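Local coordinates for periplasmic sugar-binding protein (PDB 4RXU) that binds beta-D-glucopyranose and is probably the sugar-capturing component of an ABC-type transporter, at residues 29-34 against 310-315; 33-38 against 89-94; 46-51 against 301-306; 111-116 against 126-131. One frame throughout, in Å; residues are numbered along the deposited sequence.

Contact 1 (29-34 against 310-315); sequences QQLAVG and AAVALL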
loop_
_atom_site.group_PDB
_atom_site.type_symbol
_atom_site.label_atom_id
_atom_site.label_comp_id
_atom_site.label_asym_id
_atom_site.label_seq_id
_atom_site.Cartn_x
_atom_site.Cartn_y
_atom_site.Cartn_z
ATOM N N GLN A 29 -4.717 -30.676 -6.183
ATOM C CA GLN A 29 -3.577 -31.159 -5.403
ATOM C C GLN A 29 -3.305 -30.229 -4.224
ATOM O O GLN A 29 -3.316 -29.003 -4.348
ATOM C CB GLN A 29 -2.309 -31.389 -6.247
ATOM C CG GLN A 29 -1.876 -30.240 -7.140
ATOM C CD GLN A 29 -0.678 -30.568 -8.029
ATOM O OE1 GLN A 29 -0.731 -30.358 -9.245
ATOM N NE2 GLN A 29 0.411 -31.060 -7.433
ATOM N N GLN A 30 -3.084 -30.835 -3.065
ATOM C CA GLN A 30 -2.687 -30.094 -1.894
ATOM C C GLN A 30 -1.221 -29.736 -2.090
ATOM O O GLN A 30 -0.379 -30.610 -2.305
ATOM C CB GLN A 30 -2.814 -30.945 -0.638
ATOM C CG GLN A 30 -4.070 -30.760 0.183
ATOM C CD GLN A 30 -3.974 -31.564 1.463
ATOM O OE1 GLN A 30 -3.291 -32.590 1.511
ATOM N NE2 GLN A 30 -4.638 -31.100 2.513
ATOM N N LEU A 31 -0.922 -28.452 -2.048
ATOM C CA LEU A 31 0.464 -28.008 -2.058
ATOM C C LEU A 31 0.937 -27.741 -0.635
ATOM O O LEU A 31 0.178 -27.263 0.200
ATOM C CB LEU A 31 0.622 -26.730 -2.890
ATOM C CG LEU A 31 0.288 -26.836 -4.375
ATOM C CD1 LEU A 31 0.628 -25.514 -5.045
ATOM C CD2 LEU A 31 0.994 -27.982 -5.065
ATOM N N ALA A 32 2.211 -28.026 -0.388
ATOM C CA ALA A 32 2.847 -27.759 0.910
ATOM C C ALA A 32 3.243 -26.298 1.013
ATOM O O ALA A 32 4.421 -25.920 1.141
ATOM C CB ALA A 32 4.028 -28.680 1.126
ATOM N N VAL A 33 2.207 -25.487 0.971
ATOM C CA VAL A 33 2.308 -24.025 0.966
ATOM C C VAL A 33 1.215 -23.505 1.903
ATOM O O VAL A 33 0.122 -24.081 1.962
ATOM C CB VAL A 33 2.116 -23.426 -0.439
ATOM C CG1 VAL A 33 2.216 -21.903 -0.399
ATOM C CG2 VAL A 33 3.143 -23.985 -1.396
ATOM N N GLY A 34 1.520 -22.424 2.619
ATOM C CA GLY A 34 0.554 -21.740 3.457
ATOM C C GLY A 34 0.653 -20.258 3.188
ATOM O O GLY A 34 1.740 -19.742 2.892
ATOM N N ALA A 310 6.614 -18.586 -7.523
ATOM C CA ALA A 310 7.822 -18.712 -6.705
ATOM C C ALA A 310 7.685 -19.892 -5.775
ATOM O O ALA A 310 8.626 -20.670 -5.627
ATOM C CB ALA A 310 8.091 -17.445 -5.928
ATOM N N ALA A 311 6.514 -20.034 -5.147
ATOM C CA ALA A 311 6.258 -21.182 -4.285
ATOM C C ALA A 311 6.392 -22.518 -4.997
ATOM O O ALA A 311 7.063 -23.429 -4.504
ATOM C CB ALA A 311 4.889 -21.069 -3.641
ATOM N N VAL A 312 5.789 -22.619 -6.171
ATOM C CA VAL A 312 5.830 -23.847 -6.948
ATOM C C VAL A 312 7.277 -24.162 -7.333
ATOM O O VAL A 312 7.709 -25.321 -7.295
ATOM C CB VAL A 312 4.881 -23.757 -8.171
ATOM C CG1 VAL A 312 5.139 -24.883 -9.182
ATOM C CG2 VAL A 312 3.438 -23.769 -7.679
ATOM N N ALA A 313 8.042 -23.138 -7.704
ATOM C CA ALA A 313 9.461 -23.373 -8.033
ATOM C C ALA A 313 10.191 -23.973 -6.828
ATOM O O ALA A 313 10.891 -24.988 -6.933
ATOM C CB ALA A 313 10.144 -22.085 -8.508
ATOM N N LEU A 314 9.998 -23.374 -5.664
ATOM C CA LEU A 314 10.628 -23.898 -4.445
ATOM C C LEU A 314 10.196 -25.311 -4.077
ATOM O O LEU A 314 10.994 -26.096 -3.595
ATOM C CB LEU A 314 10.378 -22.935 -3.294
ATOM C CG LEU A 314 11.036 -21.572 -3.467
ATOM C CD1 LEU A 314 10.414 -20.547 -2.545
ATOM C CD2 LEU A 314 12.520 -21.642 -3.204
ATOM N N LEU A 315 8.934 -25.632 -4.323
ATOM C CA LEU A 315 8.434 -26.970 -4.053
ATOM C C LEU A 315 9.109 -28.013 -4.928
ATOM O O LEU A 315 9.259 -29.171 -4.537
ATOM C CB LEU A 315 6.933 -27.014 -4.278
ATOM C CG LEU A 315 6.086 -26.309 -3.214
ATOM C CD1 LEU A 315 4.628 -26.425 -3.646
ATOM C CD2 LEU A 315 6.295 -26.888 -1.813
#
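L315 drops its branched end into the corner that the chain makes between L31 and V33: CD1 goes between those two residues, CD2 to A32 at the bend. CD1 of L315 meets V33 CG2 at 3.6 Å, the closest pair of side chains across the contact, and lies 4.1 Å from L31 CB. CD2 rests 3.6 Å from A32 O and beside the A32 methyl. The side chains of V33 and L315 cross obliquely. V33 holds CG1 anti to its backbone N (chi1 179°), which leaves CG2 as the branch facing the helix; that methyl also touches A311 CB, about one turn before L315, at 4.1 Å. Elsewhere in the corner, L31 CD1 approaches V312 CG2 at 4.2 Å. A32 is the centre of an inverse gamma turn, closed by a weak bond of 2.8 Å from V33 N to L31 O, and its backbone is also bonded to K88 and V89. Y61 and V63 of the adjoining strand add to the packing round L31, while V89 meets both A311 and L315. The contact is wholly apolar between side chains. It sets the last turns of helix 300-315 on the start of strand 29-37, a helix-on-sheet packing typical of the alpha/beta domain of periplasmic binding proteins.

Contact 2 (33-38 against 89-94); sequences VGIVLP and VLIICP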
loop_
_atom_site.group_PDB
_atom_site.type_symbol
_atom_site.label_atom_id
_atom_site.label_comp_id
_atom_site.label_asym_id
_atom_site.label_seq_id
_atom_site.Cartn_x
_atom_site.Cartn_y
_atom_site.Cartn_z
ATOM N N VAL A 33 2.207 -25.487 0.971
ATOM C CA VAL A 33 2.308 -24.025 0.966
ATOM C C VAL A 33 1.215 -23.505 1.903
ATOM O O VAL A 33 0.122 -24.081 1.962
ATOM C CB VAL A 33 2.116 -23.426 -0.439
ATOM C CG1 VAL A 33 2.216 -21.903 -0.399
ATOM C CG2 VAL A 33 3.143 -23.985 -1.396
ATOM N N GLY A 34 1.520 -22.424 2.619
ATOM C CA GLY A 34 0.554 -21.740 3.457
ATOM C C GLY A 34 0.653 -20.258 3.188
ATOM O O GLY A 34 1.740 -19.742 2.892
ATOM N N ILE A 35 -0.502 -19.595 3.218
ATOM C CA ILE A 35 -0.602 -18.163 2.980
ATOM C C ILE A 35 -1.108 -17.485 4.237
ATOM O O ILE A 35 -2.118 -17.920 4.794
ATOM C CB ILE A 35 -1.551 -17.851 1.814
ATOM C CG1 ILE A 35 -0.975 -18.399 0.502
ATOM C CG2 ILE A 35 -1.788 -16.347 1.669
ATOM C CD1 ILE A 35 -1.998 -18.452 -0.633
ATOM N N VAL A 36 -0.400 -16.446 4.691
ATOM C CA VAL A 36 -0.832 -15.681 5.868
ATOM C C VAL A 36 -1.001 -14.231 5.500
ATOM O O VAL A 36 -0.074 -13.610 4.977
ATOM C CB VAL A 36 0.134 -15.843 7.072
ATOM C CG1 VAL A 36 -0.318 -15.039 8.300
ATOM C CG2 VAL A 36 0.257 -17.309 7.456
ATOM N N LEU A 37 -2.210 -13.723 5.722
ATOM C CA LEU A 37 -2.546 -12.311 5.416
ATOM C C LEU A 37 -2.892 -11.595 6.718
ATOM O O LEU A 37 -3.356 -12.220 7.658
ATOM C CB LEU A 37 -3.701 -12.240 4.421
ATOM C CG LEU A 37 -3.360 -12.801 3.022
ATOM C CD1 LEU A 37 -4.638 -12.824 2.194
ATOM C CD2 LEU A 37 -2.247 -12.028 2.304
ATOM N N PRO A 38 -2.701 -10.265 6.771
ATOM C CA PRO A 38 -2.655 -9.637 8.090
ATOM C C PRO A 38 -3.999 -9.376 8.741
ATOM O O PRO A 38 -4.121 -9.511 9.962
ATOM C CB PRO A 38 -1.908 -8.327 7.817
ATOM C CG PRO A 38 -2.242 -8.024 6.375
ATOM C CD PRO A 38 -2.145 -9.383 5.735
ATOM N N VAL A 89 6.734 -24.000 2.076
ATOM C CA VAL A 89 6.852 -22.597 1.643
ATOM C C VAL A 89 5.762 -21.805 2.339
ATOM O O VAL A 89 4.597 -22.189 2.317
ATOM C CB VAL A 89 6.657 -22.426 0.123
ATOM C CG1 VAL A 89 6.815 -20.964 -0.279
ATOM C CG2 VAL A 89 7.632 -23.283 -0.685
ATOM N N LEU A 90 6.163 -20.685 2.925
ATOM C CA LEU A 90 5.261 -19.743 3.580
ATOM C C LEU A 90 5.190 -18.482 2.725
ATOM O O LEU A 90 6.230 -17.876 2.448
ATOM C CB LEU A 90 5.800 -19.382 4.967
ATOM C CG LEU A 90 5.036 -18.297 5.734
ATOM C CD1 LEU A 90 3.618 -18.712 6.114
ATOM C CD2 LEU A 90 5.865 -17.894 6.939
ATOM N N ILE A 91 3.980 -18.096 2.313
ATOM C CA ILE A 91 3.746 -16.777 1.705
ATOM C C ILE A 91 3.078 -15.942 2.794
ATOM O O ILE A 91 1.994 -16.292 3.281
ATOM C CB ILE A 91 2.824 -16.896 0.484
ATOM C CG1 ILE A 91 3.494 -17.724 -0.628
ATOM C CG2 ILE A 91 2.417 -15.518 -0.018
ATOM C CD1 ILE A 91 2.491 -18.281 -1.620
ATOM N N ILE A 92 3.734 -14.861 3.202
ATOM C CA ILE A 92 3.282 -14.106 4.376
ATOM C C ILE A 92 3.354 -12.591 4.179
ATOM O O ILE A 92 4.420 -12.056 3.862
ATOM C CB ILE A 92 4.049 -14.509 5.670
ATOM C CG1 ILE A 92 3.586 -13.647 6.854
ATOM C CG2 ILE A 92 5.571 -14.462 5.488
ATOM C CD1 ILE A 92 4.003 -14.216 8.195
ATOM N N CYS A 93 2.202 -11.944 4.382
ATOM C CA CYS A 93 2.124 -10.512 4.468
ATOM C C CYS A 93 2.007 -10.129 5.947
ATOM O O CYS A 93 0.979 -10.385 6.562
ATOM C CB CYS A 93 0.958 -9.976 3.668
ATOM S SG CYS A 93 0.796 -8.207 3.838
ATOM N N PRO A 94 3.070 -9.499 6.506
ATOM C CA PRO A 94 3.059 -9.231 7.911
ATOM C C PRO A 94 2.138 -8.112 8.308
ATOM O O PRO A 94 1.997 -7.113 7.596
ATOM C CB PRO A 94 4.512 -8.823 8.214
ATOM C CG PRO A 94 5.036 -8.308 6.924
ATOM C CD PRO A 94 4.405 -9.244 5.928
#
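I91 lies beside I35, both side chains pointing the same way from neighbouring strands, and they share one face of the sheet with V33 and V89. From its root outward, I91 CB stands 3.9 Å from G34 O and close to I35 CG1. CG1 leads on to CD1, and this tip reaches V33 CG1 at 3.8 Å while keeping a second touch, 4.1 Å long, with I35 CG1. The backbones form a regular parallel ladder: G34 N gives to V89 O, I91 N to G34 O at 2.8 Å, V36 N to I91 O, and C93 N to V36 O. CA-H...O contacts, such as that from I35 CA to I91 O, fill in between. Since strand 29-37 also pairs with 61-67, it sits between 61-67 and 89-92, the 2-1-3 strand order of a Rossmann-like alpha/beta domain. The opposite face carries V36, whose CG2 meets L90 CD1 at 3.9 Å and whose CB lies beside I92 CG1. Helix 72-84 packs here through V79 and L82. Past the strand ends, C93 swings SG anti to its backbone N (chi1 177°) and sets it 3.7 Å from P38 CD. The C93 side chain is about 6 Å from the bound glucose, and P94 O accepts a hydrogen bond from R119 of the sugar pocket.

Contact 3 (46-51 against 301-306); sequences IQDETR and RTLVQD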
loop_
_atom_site.group_PDB
_atom_site.type_symbol
_atom_site.label_atom_id
_atom_site.label_comp_id
_atom_site.label_asym_id
_atom_site.label_seq_id
_atom_site.Cartn_x
_atom_site.Cartn_y
_atom_site.Cartn_z
ATOM N N ILE A 46 -8.754 -8.431 1.115
ATOM C CA ILE A 46 -9.869 -9.119 0.492
ATOM C C ILE A 46 -9.597 -9.321 -1.003
ATOM O O ILE A 46 -9.929 -10.374 -1.555
ATOM C CB ILE A 46 -11.188 -8.355 0.738
ATOM C CG1 ILE A 46 -11.389 -8.052 2.232
ATOM C CG2 ILE A 46 -12.361 -9.157 0.216
ATOM C CD1 ILE A 46 -11.419 -9.252 3.145
ATOM N N GLN A 47 -8.967 -8.334 -1.648
ATOM C CA GLN A 47 -8.579 -8.493 -3.051
ATOM C C GLN A 47 -7.610 -9.672 -3.185
ATOM O O GLN A 47 -7.811 -10.585 -3.996
ATOM C CB GLN A 47 -7.945 -7.240 -3.622
ATOM C CG GLN A 47 -8.829 -6.000 -3.685
ATOM C CD GLN A 47 -8.286 -5.015 -4.707
ATOM O OE1 GLN A 47 -8.038 -5.383 -5.873
ATOM N NE2 GLN A 47 -8.075 -3.773 -4.286
ATOM N N ASP A 48 -6.551 -9.671 -2.374
ATOM C CA ASP A 48 -5.592 -10.778 -2.469
ATOM C C ASP A 48 -6.230 -12.124 -2.148
ATOM O O ASP A 48 -5.949 -13.093 -2.830
ATOM C CB ASP A 48 -4.374 -10.554 -1.580
ATOM C CG ASP A 48 -3.689 -9.251 -1.884
ATOM O OD1 ASP A 48 -4.310 -8.209 -1.592
ATOM O OD2 ASP A 48 -2.558 -9.272 -2.441
ATOM N N GLU A 49 -7.074 -12.188 -1.122
ATOM C CA GLU A 49 -7.796 -13.429 -0.805
ATOM C C GLU A 49 -8.564 -13.944 -2.028
ATOM O O GLU A 49 -8.437 -15.101 -2.411
ATOM C CB GLU A 49 -8.772 -13.233 0.368
ATOM C CG GLU A 49 -9.482 -14.507 0.787
ATOM C CD GLU A 49 -10.555 -14.251 1.809
ATOM O OE1 GLU A 49 -11.149 -13.152 1.780
ATOM O OE2 GLU A 49 -10.819 -15.145 2.630
ATOM N N THR A 50 -9.325 -13.056 -2.644
ATOM C CA THR A 50 -10.118 -13.380 -3.831
ATOM C C THR A 50 -9.262 -13.845 -4.981
ATOM O O THR A 50 -9.522 -14.882 -5.593
ATOM C CB THR A 50 -10.954 -12.165 -4.275
ATOM O OG1 THR A 50 -11.952 -11.907 -3.269
ATOM C CG2 THR A 50 -11.604 -12.430 -5.685
ATOM N N ARG A 51 -8.195 -13.094 -5.239
ATOM C CA ARG A 51 -7.325 -13.405 -6.349
ATOM C C ARG A 51 -6.527 -14.692 -6.111
ATOM O O ARG A 51 -6.302 -15.459 -7.067
ATOM C CB ARG A 51 -6.395 -12.237 -6.651
ATOM C CG ARG A 51 -7.112 -10.938 -6.993
ATOM C CD ARG A 51 -7.897 -11.033 -8.266
ATOM N NE ARG A 51 -8.537 -9.754 -8.581
ATOM C CZ ARG A 51 -9.168 -9.512 -9.721
ATOM N NH1 ARG A 51 -9.228 -10.453 -10.655
ATOM N NH2 ARG A 51 -9.736 -8.336 -9.913
ATOM N N ARG A 301 -3.613 -9.562 -9.464
ATOM C CA ARG A 301 -3.474 -10.828 -10.199
ATOM C C ARG A 301 -2.006 -11.188 -10.454
ATOM O O ARG A 301 -1.602 -12.347 -10.348
ATOM C CB ARG A 301 -4.212 -10.779 -11.550
ATOM C CG ARG A 301 -5.677 -10.421 -11.425
ATOM C CD ARG A 301 -6.313 -10.221 -12.779
ATOM N NE ARG A 301 -5.717 -9.097 -13.478
ATOM C CZ ARG A 301 -6.080 -8.679 -14.680
ATOM N NH1 ARG A 301 -7.045 -9.315 -15.347
ATOM N NH2 ARG A 301 -5.452 -7.642 -15.220
ATOM N N THR A 302 -1.206 -10.170 -10.772
ATOM C CA THR A 302 0.213 -10.398 -11.021
ATOM C C THR A 302 0.947 -10.752 -9.724
ATOM O O THR A 302 1.792 -11.635 -9.711
ATOM C CB THR A 302 0.877 -9.170 -11.655
ATOM O OG1 THR A 302 0.138 -8.816 -12.838
ATOM C CG2 THR A 302 2.343 -9.434 -12.024
ATOM N N LEU A 303 0.620 -10.057 -8.642
ATOM C CA LEU A 303 1.289 -10.281 -7.371
ATOM C C LEU A 303 1.021 -11.720 -6.917
ATOM O O LEU A 303 1.940 -12.452 -6.519
ATOM C CB LEU A 303 0.794 -9.276 -6.330
ATOM C CG LEU A 303 1.767 -9.064 -5.158
ATOM C CD1 LEU A 303 2.949 -8.204 -5.569
ATOM C CD2 LEU A 303 1.069 -8.452 -3.955
ATOM N N VAL A 304 -0.245 -12.127 -6.994
ATOM C CA VAL A 304 -0.642 -13.461 -6.609
ATOM C C VAL A 304 0.091 -14.503 -7.447
ATOM O O VAL A 304 0.633 -15.481 -6.916
ATOM C CB VAL A 304 -2.173 -13.610 -6.722
ATOM C CG1 VAL A 304 -2.595 -15.065 -6.886
ATOM C CG2 VAL A 304 -2.847 -12.957 -5.517
ATOM N N GLN A 305 0.084 -14.325 -8.766
ATOM C CA GLN A 305 0.730 -15.321 -9.634
ATOM C C GLN A 305 2.230 -15.379 -9.380
ATOM O O GLN A 305 2.810 -16.449 -9.386
ATOM C CB GLN A 305 0.435 -15.082 -11.115
ATOM C CG GLN A 305 0.449 -16.370 -11.943
ATOM C CD GLN A 305 -0.679 -17.326 -11.565
ATOM O OE1 GLN A 305 -1.828 -16.918 -11.346
ATOM N NE2 GLN A 305 -0.352 -18.599 -11.478
ATOM N N ASP A 306 2.855 -14.216 -9.154
ATOM C CA ASP A 306 4.289 -14.166 -8.841
ATOM C C ASP A 306 4.600 -14.985 -7.602
ATOM O O ASP A 306 5.559 -15.740 -7.563
ATOM C CB ASP A 306 4.777 -12.730 -8.684
ATOM C CG ASP A 306 5.032 -12.054 -10.004
ATOM O OD1 ASP A 306 5.002 -12.718 -11.071
ATOM O OD2 ASP A 306 5.291 -10.836 -9.951
#
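R51 lays its guanidinium against the aliphatic part of R301, so that the R51 cation meets CG and CD of R301 and not its charged end. R51 NH1 lies 3.6 Å from R301 CD, and R301 CG stands over one face of the R51 group. The bend at chi2 of R51 (-65°) carries CD round to R301 CG as well. The guanidinium planes are 58° apart, and R51 NH1 and R301 NE stay 4.7 Å from each other. Each cation finds its polar partners elsewhere: R51 NH2 is bonded to Y357 O and the group makes a cation-pi contact with Y357, whereas R301 forms a salt bridge with D299 and a hydrogen bond to S355 O. An alanine in place of R51 would probably leave Y357 without its cation and open a gap beside the R301 chain. V304 packs against the R51 backbone and CB with both methyls, CG1 at 3.7 Å from R51 O and CG2 at 3.8 Å from R51 CB. Nearer the sugar, D48 OD2 comes to 4.0 Å from L303 CD2, though D48 itself is held by a salt bridge from OD1 to R44 and a hydrogen bond between OD2 and Y117 OH. The helix segments approach to 9.5 Å between axes and cross at -58°. Helix 44-59 is thus joined to helix 300-315 by van der Waals contact, its polar groups lying against carbon, and the repulsion expected between the two arginines is likely to be eased by their separate partners.

Contact 4 (111-116 against 126-131); sequences GVKVIS and AVDYYV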
loop_
_atom_site.group_PDB
_atom_site.type_symbol
_atom_site.label_atom_id
_atom_site.label_comp_id
_atom_site.label_asym_id
_atom_site.label_seq_id
_atom_site.Cartn_x
_atom_site.Cartn_y
_atom_site.Cartn_z
ATOM N N GLY A 111 12.910 -25.418 8.202
ATOM C CA GLY A 111 13.194 -25.733 6.817
ATOM C C GLY A 111 12.149 -25.230 5.851
ATOM O O GLY A 111 12.015 -25.756 4.750
ATOM N N VAL A 112 11.438 -24.181 6.266
ATOM C CA VAL A 112 10.403 -23.596 5.442
ATOM C C VAL A 112 10.935 -22.327 4.797
ATOM O O VAL A 112 11.490 -21.461 5.479
ATOM C CB VAL A 112 9.154 -23.255 6.270
ATOM C CG1 VAL A 112 8.078 -22.610 5.388
ATOM C CG2 VAL A 112 8.636 -24.507 6.976
ATOM N N LYS A 113 10.729 -22.222 3.481
ATOM C CA LYS A 113 11.108 -21.041 2.724
ATOM C C LYS A 113 10.098 -19.935 3.025
ATOM O O LYS A 113 8.901 -20.170 3.178
ATOM C CB LYS A 113 11.157 -21.308 1.218
ATOM C CG LYS A 113 12.108 -22.405 0.831
ATOM C CD LYS A 113 13.529 -21.953 0.921
ATOM C CE LYS A 113 14.436 -23.060 0.422
ATOM N NZ LYS A 113 15.761 -22.828 1.008
ATOM N N VAL A 114 10.608 -18.724 3.086
ATOM C CA VAL A 114 9.827 -17.558 3.487
ATOM C C VAL A 114 9.758 -16.540 2.343
ATOM O O VAL A 114 10.772 -15.922 1.953
ATOM C CB VAL A 114 10.420 -16.874 4.736
ATOM C CG1 VAL A 114 9.607 -15.634 5.104
ATOM C CG2 VAL A 114 10.409 -17.835 5.903
ATOM N N ILE A 115 8.549 -16.390 1.799
ATOM C CA ILE A 115 8.261 -15.395 0.780
ATOM C C ILE A 115 7.440 -14.304 1.477
ATOM O O ILE A 115 6.260 -14.474 1.794
ATOM C CB ILE A 115 7.444 -15.979 -0.374
ATOM C CG1 ILE A 115 8.181 -17.165 -1.014
ATOM C CG2 ILE A 115 7.126 -14.889 -1.394
ATOM C CD1 ILE A 115 7.433 -17.832 -2.156
ATOM N N SER A 116 8.080 -13.169 1.724
ATOM C CA SER A 116 7.370 -12.023 2.253
ATOM C C SER A 116 6.514 -11.477 1.083
ATOM O O SER A 116 6.985 -11.412 -0.044
ATOM C CB SER A 116 8.384 -11.002 2.758
ATOM O OG SER A 116 7.839 -10.050 3.652
ATOM N N ALA A 126 15.973 -14.175 7.810
ATOM C CA ALA A 126 15.054 -15.266 7.535
ATOM C C ALA A 126 13.967 -14.897 6.540
ATOM O O ALA A 126 12.844 -15.336 6.689
ATOM C CB ALA A 126 14.412 -15.765 8.839
ATOM N N VAL A 127 14.290 -14.100 5.533
ATOM C CA VAL A 127 13.355 -13.844 4.448
ATOM C C VAL A 127 14.043 -14.259 3.150
ATOM O O VAL A 127 15.128 -13.736 2.854
ATOM C CB VAL A 127 12.921 -12.368 4.384
ATOM C CG1 VAL A 127 11.881 -12.217 3.301
ATOM C CG2 VAL A 127 12.407 -11.875 5.732
ATOM N N ASP A 128 13.459 -15.202 2.406
ATOM C CA ASP A 128 14.105 -15.706 1.180
ATOM C C ASP A 128 13.815 -14.836 -0.037
ATOM O O ASP A 128 14.706 -14.562 -0.826
ATOM C CB ASP A 128 13.726 -17.156 0.945
ATOM C CG ASP A 128 14.210 -18.025 2.070
ATOM O OD1 ASP A 128 15.437 -18.148 2.228
ATOM O OD2 ASP A 128 13.374 -18.510 2.842
ATOM N N TYR A 129 12.555 -14.425 -0.178
ATOM C CA TYR A 129 12.094 -13.613 -1.337
ATOM C C TYR A 129 11.075 -12.616 -0.860
ATOM O O TYR A 129 10.402 -12.828 0.167
ATOM C CB TYR A 129 11.487 -14.488 -2.465
ATOM C CG TYR A 129 12.497 -15.464 -2.961
ATOM C CD1 TYR A 129 13.434 -15.090 -3.922
ATOM C CD2 TYR A 129 12.605 -16.729 -2.376
ATOM C CE1 TYR A 129 14.432 -15.964 -4.321
ATOM C CE2 TYR A 129 13.606 -17.606 -2.761
ATOM C CZ TYR A 129 14.513 -17.211 -3.737
ATOM O OH TYR A 129 15.513 -18.038 -4.177
ATOM N N TYR A 130 10.932 -11.571 -1.652
ATOM C CA TYR A 130 9.921 -10.546 -1.432
ATOM C C TYR A 130 9.143 -10.286 -2.739
ATOM O O TYR A 130 9.690 -9.737 -3.692
ATOM C CB TYR A 130 10.593 -9.260 -0.960
ATOM C CG TYR A 130 9.663 -8.112 -0.632
ATOM C CD1 TYR A 130 8.385 -8.307 -0.132
ATOM C CD2 TYR A 130 10.092 -6.809 -0.808
ATOM C CE1 TYR A 130 7.568 -7.222 0.177
ATOM C CE2 TYR A 130 9.314 -5.723 -0.484
ATOM C CZ TYR A 130 8.053 -5.911 0.023
ATOM O OH TYR A 130 7.312 -4.806 0.341
ATOM N N VAL A 131 7.891 -10.688 -2.747
ATOM C CA VAL A 131 6.983 -10.442 -3.855
ATOM C C VAL A 131 6.254 -9.144 -3.534
ATOM O O VAL A 131 5.565 -9.032 -2.533
ATOM C CB VAL A 131 5.972 -11.595 -4.014
ATOM C CG1 VAL A 131 4.891 -11.245 -5.023
ATOM C CG2 VAL A 131 6.687 -12.880 -4.404
HETATM O O HOH W 1 13.912 -20.254 4.985
HETATM O O HOH W 2 16.210 -20.619 2.993
#
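V114 is bonded to D128 through both its backbone N and its backbone O. V114 N gives a hydrogen bond of 2.8 Å to D128 OD2, nearly straight at 166° and received on the anti lone pair of that oxygen. D128 CG stands beside its own backbone N (chi1 -62°), which turns the carboxylate to the side where V114 N lies. V114 O accepts from two donors, D128 N at 2.8 Å and Y129 N at 3.2 Å, both in the carbonyl plane. Y129 N to V114 O, S116 N to Y129 O and V131 N to S116 O form the parallel pairing of strands 113-117 and 129-133, neighbours in the sheet of this alpha/beta domain whose short connection contains no helix. Two waters extend the polar end: one donates to V112 O and D128 OD2, and the other joins K113 NZ to D128 OD1. An alanine at D128 would probably leave V114 N without its acceptor and take from each water its carboxylate partner. Among apolar contacts, I115 CG2 meets V131 CG2 at 3.6 Å, and V127 CG1 lies beside S116 CB. V114 CB packs 3.5 Å from A126 O, a buried carbonyl oxygen with no polar partner in the model. The Y130 ring brings its edge to S116, with CD1 at 3.4 Å from S116 O, and its hydroxyl is hydrogen-bonded to the backbone O of D118, a residue of the glucose pocket.

All four contacts belong to the lobe built on the mixed sheet. Contacts 2 and 4, with centres 9 Å apart, are two pairings of that sheet, separated by the pairing of 89-92 with 113-117. Contact 1 shares V33 and G34 with contact 2, and its helix 300-315 packs on I115 of contact 4. The same helix, in its N-terminal half, forms contact 3 with helix 44-59; the centres of contacts 1 and 3 are 16 Å apart. Along the chain, contact 2 closes before contact 4 opens, contact 4 lies between the segments of both contact 1 and contact 3, and contacts 2 and 3 alternate. Helix 300-315 thus starts near the glucose pocket, at contact 3, and runs out to contact 1.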